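PDB 6VTJ: Non-ribosomal peptide synthetase from Methanobrevibacter ruminantium, which probably carries a peptide on the phosphopantetheine arm of its carrier domain and releases it by reduction of the thioester in its reductase domain. Local coordinates for residues T183-V186 against G187-I190; R169-D172 against V173-Y177. All coordinates share one frame; numbering follows the deposited sequence.

Interaction 1. Residues T183-V186 against G187-I190; sequences TDLV and GSRI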
ATOM      1  N   THR A 183       9.833   0.282 -26.769  1.00 35.12           N
ATOM      2  CA  THR A 183       8.632   0.289 -27.611  1.00 33.40           C
ATOM      3  C   THR A 183       8.666  -0.826 -28.639  1.00 38.67           C
ATOM      4  O   THR A 183       7.634  -1.441 -28.942  1.00 42.18           O
ATOM      5  CB  THR A 183       8.501   1.617 -28.361  1.00 37.21           C
ATOM      6  OG1 THR A 183       8.428   2.699 -27.436  1.00 36.93           O
ATOM      7  CG2 THR A 183       7.260   1.618 -29.281  1.00 39.38           C
ATOM      8  N   ASP A 184       9.836  -1.057 -29.234  1.00 33.70           N
ATOM      9  CA  ASP A 184       9.966  -2.066 -30.274  1.00 35.97           C
ATOM     10  C   ASP A 184       9.726  -3.474 -29.761  1.00 32.88           C
ATOM     11  O   ASP A 184       9.566  -4.388 -30.571  1.00 40.36           O
ATOM     12  CB  ASP A 184      11.345  -1.962 -30.929  1.00 39.62           C
ATOM     13  CG  ASP A 184      12.477  -1.958 -29.921  1.00 44.57           C
ATOM     14  OD1 ASP A 184      12.334  -1.340 -28.835  1.00 40.16           O
ATOM     15  OD2 ASP A 184      13.523  -2.576 -30.228  1.00 46.36           O
ATOM     16  N   LEU A 185       9.679  -3.683 -28.452  1.00 31.95           N
ATOM     17  CA  LEU A 185       9.302  -5.005 -27.974  1.00 34.43           C
ATOM     18  C   LEU A 185       7.796  -5.176 -27.887  1.00 31.36           C
ATOM     19  O   LEU A 185       7.324  -6.307 -27.761  1.00 35.56           O
ATOM     20  CB  LEU A 185       9.950  -5.284 -26.616  1.00 35.25           C
ATOM     21  CG  LEU A 185      11.481  -5.240 -26.624  1.00 38.49           C
ATOM     22  CD1 LEU A 185      12.038  -5.784 -25.320  1.00 41.13           C
ATOM     23  CD2 LEU A 185      12.005  -6.044 -27.800  1.00 42.10           C
ATOM     24  N   VAL A 186       7.035  -4.085 -27.946  1.00 33.48           N
ATOM     25  CA  VAL A 186       5.577  -4.183 -27.927  1.00 35.22           C
ATOM     26  C   VAL A 186       5.121  -4.825 -29.224  1.00 34.36           C
ATOM     27  O   VAL A 186       5.398  -4.315 -30.317  1.00 33.41           O
ATOM     28  CB  VAL A 186       4.931  -2.804 -27.729  1.00 31.53           C
ATOM     29  CG1 VAL A 186       3.431  -2.887 -27.880  1.00 32.21           C
ATOM     30  CG2 VAL A 186       5.309  -2.253 -26.347  1.00 29.96           C
ATOM     31  N   GLY A 187       4.430  -5.952 -29.108  1.00 38.48           N
ATOM     32  CA  GLY A 187       4.083  -6.779 -30.240  1.00 38.55           C
ATOM     33  C   GLY A 187       4.874  -8.066 -30.324  1.00 36.83           C
ATOM     34  O   GLY A 187       4.431  -9.000 -30.993  1.00 43.26           O
ATOM     35  N   SER A 188       6.037  -8.145 -29.683  1.00 40.97           N
ATOM     36  CA  SER A 188       6.789  -9.399 -29.631  1.00 40.28           C
ATOM     37  C   SER A 188       6.895  -9.894 -28.197  1.00 38.32           C
ATOM     38  O   SER A 188       6.216 -10.861 -27.850  1.00 43.94           O
ATOM     39  CB  SER A 188       8.164  -9.259 -30.298  1.00 38.01           C
ATOM     40  OG  SER A 188       8.910  -8.172 -29.789  1.00 49.04           O
ATOM     41  N   ARG A 189       7.694  -9.254 -27.333  1.00 43.18           N
ATOM     42  CA  ARG A 189       7.767  -9.700 -25.940  1.00 42.28           C
ATOM     43  C   ARG A 189       6.644  -9.126 -25.083  1.00 38.38           C
ATOM     44  O   ARG A 189       6.225  -9.778 -24.121  1.00 41.65           O
ATOM     45  CB  ARG A 189       9.106  -9.320 -25.292  1.00 44.27           C
ATOM     46  CG  ARG A 189      10.385  -9.621 -26.076  1.00 47.93           C
ATOM     47  CD  ARG A 189      11.260 -10.771 -25.513  1.00 45.24           C
ATOM     48  NE  ARG A 189      11.157 -11.059 -24.074  1.00 47.79           N
ATOM     49  CZ  ARG A 189      11.960 -10.576 -23.118  1.00 42.11           C
ATOM     50  NH1 ARG A 189      12.951  -9.735 -23.395  1.00 37.79           N
ATOM     51  NH2 ARG A 189      11.762 -10.943 -21.856  1.00 44.96           N
ATOM     52  N   ILE A 190       6.140  -7.931 -25.404  1.00 36.45           N
ATOM     53  CA  ILE A 190       5.144  -7.244 -24.584  1.00 31.22           C
ATOM     54  C   ILE A 190       3.804  -7.263 -25.307  1.00 32.69           C
ATOM     55  O   ILE A 190       3.673  -6.699 -26.400  1.00 33.81           O
ATOM     56  CB  ILE A 190       5.568  -5.803 -24.269  1.00 29.87           C
ATOM     57  CG1 ILE A 190       6.959  -5.787 -23.628  1.00 30.90           C
ATOM     58  CG2 ILE A 190       4.540  -5.132 -23.374  1.00 29.84           C
ATOM     59  CD1 ILE A 190       7.528  -4.376 -23.447  1.00 28.61           C
TER
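Leu185 O is the point on which the backbone of 187-190 closes. Residues 183-185 make a short 3-10 turn, and the chain then folds back so that Ile190 forms a single bridge with Val186. Ile190 N bonds to Leu185 O at 3.1 Å, nearly straight at 169°. Ser188 N gives the same oxygen a second bond of 3.0 Å, and Arg189 N adds a weak one. Ser188 OG donates to it as well, 3.2 Å from Leu185 O. That hydroxyl sits between its own backbone N and carbonyl carbon, chi1 53°, which brings it to Leu185 O. Ser188 N and OG approach from one side of the carbonyl plane and Ile190 N from the opposite side, all well out of it. Within 187-190, Gly187 N bonds to Ile190 O, and Val186 CA lends that oxygen a CH...O contact. Gly187 has a positive phi of 107°, a region that glycine favours.

Beside the turn, Leu185, Val186 and Ile190 make an apolar contact. Ile190 CD1 reaches Leu185 CB at 4.1 Å, and Ile190 CB meets Val186 CG2 at 4.1 Å. Leu185 CD1 lies obliquely by the Arg189 guanidinium, whose nitrogens bond to backbone oxygens including Gly152 O and Ile147 O. Residues 185-188 form a type II beta turn with Gly187 third, widened by the Ile190 N bond and leading into strand 190-194 of the mostly parallel sheet of the Rossmann-like reductase domain.

Interaction 2. Residues R169-D172 against V173-Y177; sequences RLID and VMNDY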
ATOM      1  N   ARG A 169      -1.277   3.642 -24.338  1.00 35.67           N
ATOM      2  CA  ARG A 169      -1.146   4.014 -22.929  1.00 39.16           C
ATOM      3  C   ARG A 169       0.043   3.322 -22.265  1.00 34.66           C
ATOM      4  O   ARG A 169       0.814   3.960 -21.531  1.00 35.25           O
ATOM      5  CB  ARG A 169      -2.431   3.676 -22.169  1.00 37.99           C
ATOM      6  CG  ARG A 169      -2.365   4.131 -20.730  1.00 33.18           C
ATOM      7  CD  ARG A 169      -3.579   3.764 -19.911  1.00 40.61           C
ATOM      8  NE  ARG A 169      -3.359   4.169 -18.526  1.00 39.34           N
ATOM      9  CZ  ARG A 169      -3.958   3.624 -17.474  1.00 42.08           C
ATOM     10  NH1 ARG A 169      -4.821   2.628 -17.628  1.00 43.80           N
ATOM     11  NH2 ARG A 169      -3.682   4.077 -16.260  1.00 41.92           N
ATOM     12  N   LEU A 170       0.183   2.005 -22.472  1.00 32.64           N
ATOM     13  CA  LEU A 170       1.340   1.301 -21.925  1.00 33.28           C
ATOM     14  C   LEU A 170       2.643   1.861 -22.485  1.00 35.02           C
ATOM     15  O   LEU A 170       3.614   2.040 -21.740  1.00 33.54           O
ATOM     16  CB  LEU A 170       1.251  -0.198 -22.196  1.00 31.18           C
ATOM     17  CG  LEU A 170       2.416  -0.989 -21.588  1.00 38.45           C
ATOM     18  CD1 LEU A 170       2.258  -1.095 -20.070  1.00 35.90           C
ATOM     19  CD2 LEU A 170       2.529  -2.357 -22.211  1.00 30.33           C
ATOM     20  N   ILE A 171       2.680   2.170 -23.789  1.00 39.58           N
ATOM     21  CA  ILE A 171       3.900   2.729 -24.371  1.00 36.13           C
ATOM     22  C   ILE A 171       4.235   4.076 -23.737  1.00 35.58           C
ATOM     23  O   ILE A 171       5.407   4.385 -23.460  1.00 36.46           O
ATOM     24  CB  ILE A 171       3.753   2.850 -25.897  1.00 34.51           C
ATOM     25  CG1 ILE A 171       3.863   1.469 -26.536  1.00 34.78           C
ATOM     26  CG2 ILE A 171       4.815   3.780 -26.446  1.00 32.83           C
ATOM     27  CD1 ILE A 171       3.682   1.464 -28.034  1.00 35.11           C
ATOM     28  N   ASP A 172       3.212   4.886 -23.471  1.00 36.63           N
ATOM     29  CA  ASP A 172       3.450   6.199 -22.884  1.00 38.54           C
ATOM     30  C   ASP A 172       3.984   6.084 -21.464  1.00 36.65           C
ATOM     31  O   ASP A 172       4.895   6.823 -21.078  1.00 37.03           O
ATOM     32  CB  ASP A 172       2.166   7.027 -22.890  1.00 37.76           C
ATOM     33  CG  ASP A 172       2.393   8.420 -22.362  1.00 42.01           C
ATOM     34  OD1 ASP A 172       3.252   9.131 -22.925  1.00 53.29           O
ATOM     35  OD2 ASP A 172       1.758   8.792 -21.357  1.00 52.15           O
ATOM     36  N   VAL A 173       3.423   5.171 -20.671  1.00 32.90           N
ATOM     37  CA  VAL A 173       3.924   4.966 -19.312  1.00 36.03           C
ATOM     38  C   VAL A 173       5.359   4.444 -19.341  1.00 34.20           C
ATOM     39  O   VAL A 173       6.221   4.879 -18.555  1.00 36.17           O
ATOM     40  CB  VAL A 173       2.989   4.011 -18.550  1.00 32.99           C
ATOM     41  CG1 VAL A 173       3.530   3.733 -17.141  1.00 33.52           C
ATOM     42  CG2 VAL A 173       1.579   4.565 -18.527  1.00 32.34           C
ATOM     43  N   MET A 174       5.639   3.503 -20.253  1.00 34.39           N
ATOM     44  CA  MET A 174       6.989   2.963 -20.384  1.00 34.63           C
ATOM     45  C   MET A 174       7.994   4.072 -20.652  1.00 40.50           C
ATOM     46  O   MET A 174       9.062   4.125 -20.027  1.00 40.41           O
ATOM     47  CB  MET A 174       7.037   1.923 -21.504  1.00 30.55           C
ATOM     48  CG  MET A 174       6.482   0.560 -21.130  1.00 35.45           C
ATOM     49  SD  MET A 174       6.294  -0.454 -22.608  1.00 40.59           S
ATOM     50  CE  MET A 174       8.038  -0.786 -22.907  1.00 31.58           C
ATOM     51  N   ASN A 175       7.664   4.974 -21.585  1.00 37.59           N
ATOM     52  CA  ASN A 175       8.573   6.084 -21.870  1.00 43.37           C
ATOM     53  C   ASN A 175       8.627   7.083 -20.718  1.00 41.20           C
ATOM     54  O   ASN A 175       9.660   7.725 -20.504  1.00 42.92           O
ATOM     55  CB  ASN A 175       8.155   6.781 -23.161  1.00 37.76           C
ATOM     56  CG  ASN A 175       8.489   5.965 -24.390  1.00 45.58           C
ATOM     57  OD1 ASN A 175       9.506   5.264 -24.438  1.00 44.70           O
ATOM     58  ND2 ASN A 175       7.632   6.054 -25.397  1.00 45.28           N
ATOM     59  N   ASP A 176       7.527   7.234 -19.982  1.00 38.88           N
ATOM     60  CA  ASP A 176       7.531   8.059 -18.776  1.00 40.85           C
ATOM     61  C   ASP A 176       8.587   7.605 -17.775  1.00 35.89           C
ATOM     62  O   ASP A 176       9.259   8.437 -17.150  1.00 38.57           O
ATOM     63  CB  ASP A 176       6.152   8.013 -18.125  1.00 38.37           C
ATOM     64  CG  ASP A 176       5.437   9.317 -18.208  1.00 52.77           C
ATOM     65  OD1 ASP A 176       6.098  10.298 -18.607  1.00 62.50           O
ATOM     66  OD2 ASP A 176       4.223   9.362 -17.887  1.00 54.61           O
ATOM     67  N   TYR A 177       8.722   6.290 -17.580  1.00 36.73           N
ATOM     68  CA  TYR A 177       9.558   5.769 -16.499  1.00 34.68           C
ATOM     69  C   TYR A 177      10.959   5.344 -16.924  1.00 37.24           C
ATOM     70  O   TYR A 177      11.841   5.233 -16.068  1.00 35.49           O
ATOM     71  CB  TYR A 177       8.872   4.564 -15.838  1.00 29.90           C
ATOM     72  CG  TYR A 177       7.831   4.930 -14.799  1.00 27.82           C
ATOM     73  CD1 TYR A 177       8.211   5.346 -13.529  1.00 27.03           C
ATOM     74  CD2 TYR A 177       6.467   4.849 -15.084  1.00 28.08           C
ATOM     75  CE1 TYR A 177       7.262   5.681 -12.566  1.00 30.74           C
ATOM     76  CE2 TYR A 177       5.513   5.175 -14.130  1.00 26.47           C
ATOM     77  CZ  TYR A 177       5.922   5.591 -12.868  1.00 29.07           C
ATOM     78  OH  TYR A 177       4.995   5.920 -11.903  1.00 30.85           O
TER
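Leu170 lays its CG against the sulfur of Met174 one turn on, with CG to SD 4.0 Å. The two side chains run at a slant to each other. Met174 SD also lies 3.8 Å from Leu170 O. The methionine chain leaves the helix extended at chi2 and bends at chi3 (73°), which carries its methyl group away from 169-172. Both residues are buried and also touch Ile190 of strand 190-194.

Ile171 and Asn175 lie side by side and point the same way. Ile171 CG2 meets the amide nitrogen ND2 of Asn175 at 3.8 Å. That nitrogen also comes near Ile171 O, but the angle is too poor for a hydrogen bond.

Val173 leans one methyl back on the preceding turn, with CG2 3.2 Å from Arg169 O. CG2 lies beside the backbone N because CG1 takes the place anti to it (chi1 178°). CG1 in turn meets the edge of the Tyr177 ring, in its plane. Val173 and Tyr177 both rest on Ile140 of helix 137-149. Arg169 stretches out fully, and its NH1 bonds to Arg159 O.

Four i to i+4 bonds run through the backbone, among them Val173 N to Arg169 O at 3.0 Å and Asp176 N to Asp172 O at 2.9 Å. Those donated by Val173, Met174 and Asn175 are close to straight, and that of Asp176 is more bent at 150°.

Asp172 OD2 and Asp176 OD2 stand 4.3 Å apart with like charges. The chemistry is thus divided round the helix. Leu170 and Met174 give it a greasy side against the sheet, while the two neighbouring aspartates would probably repel each other mildly and could raise one another's pKa.

How the interactions relate
Interaction 2 comes first along the chain, on helix 166-177. Interaction 1 follows in the loop that returns the chain to strand 190-194. Their centres are 13 Å apart. Both belong to the beta-alpha-beta unit made by strand 154-158, helix 166-177 and strand 190-194, within the Rossmann-like reductase domain. They touch directly. Ile190 CG2 packs on Leu170 CD2 at 3.6 Å, and Ile190 CD1 reaches Met174 CE at 3.7 Å. Thr183 and Val186 rest on Ile171. The turn therefore packs against the helix it follows, as its strand enters the sheet. Neither contact includes residues of the phosphopantetheine pocket, and both are structural, a turn held by backbone bonds and a helix with its packing.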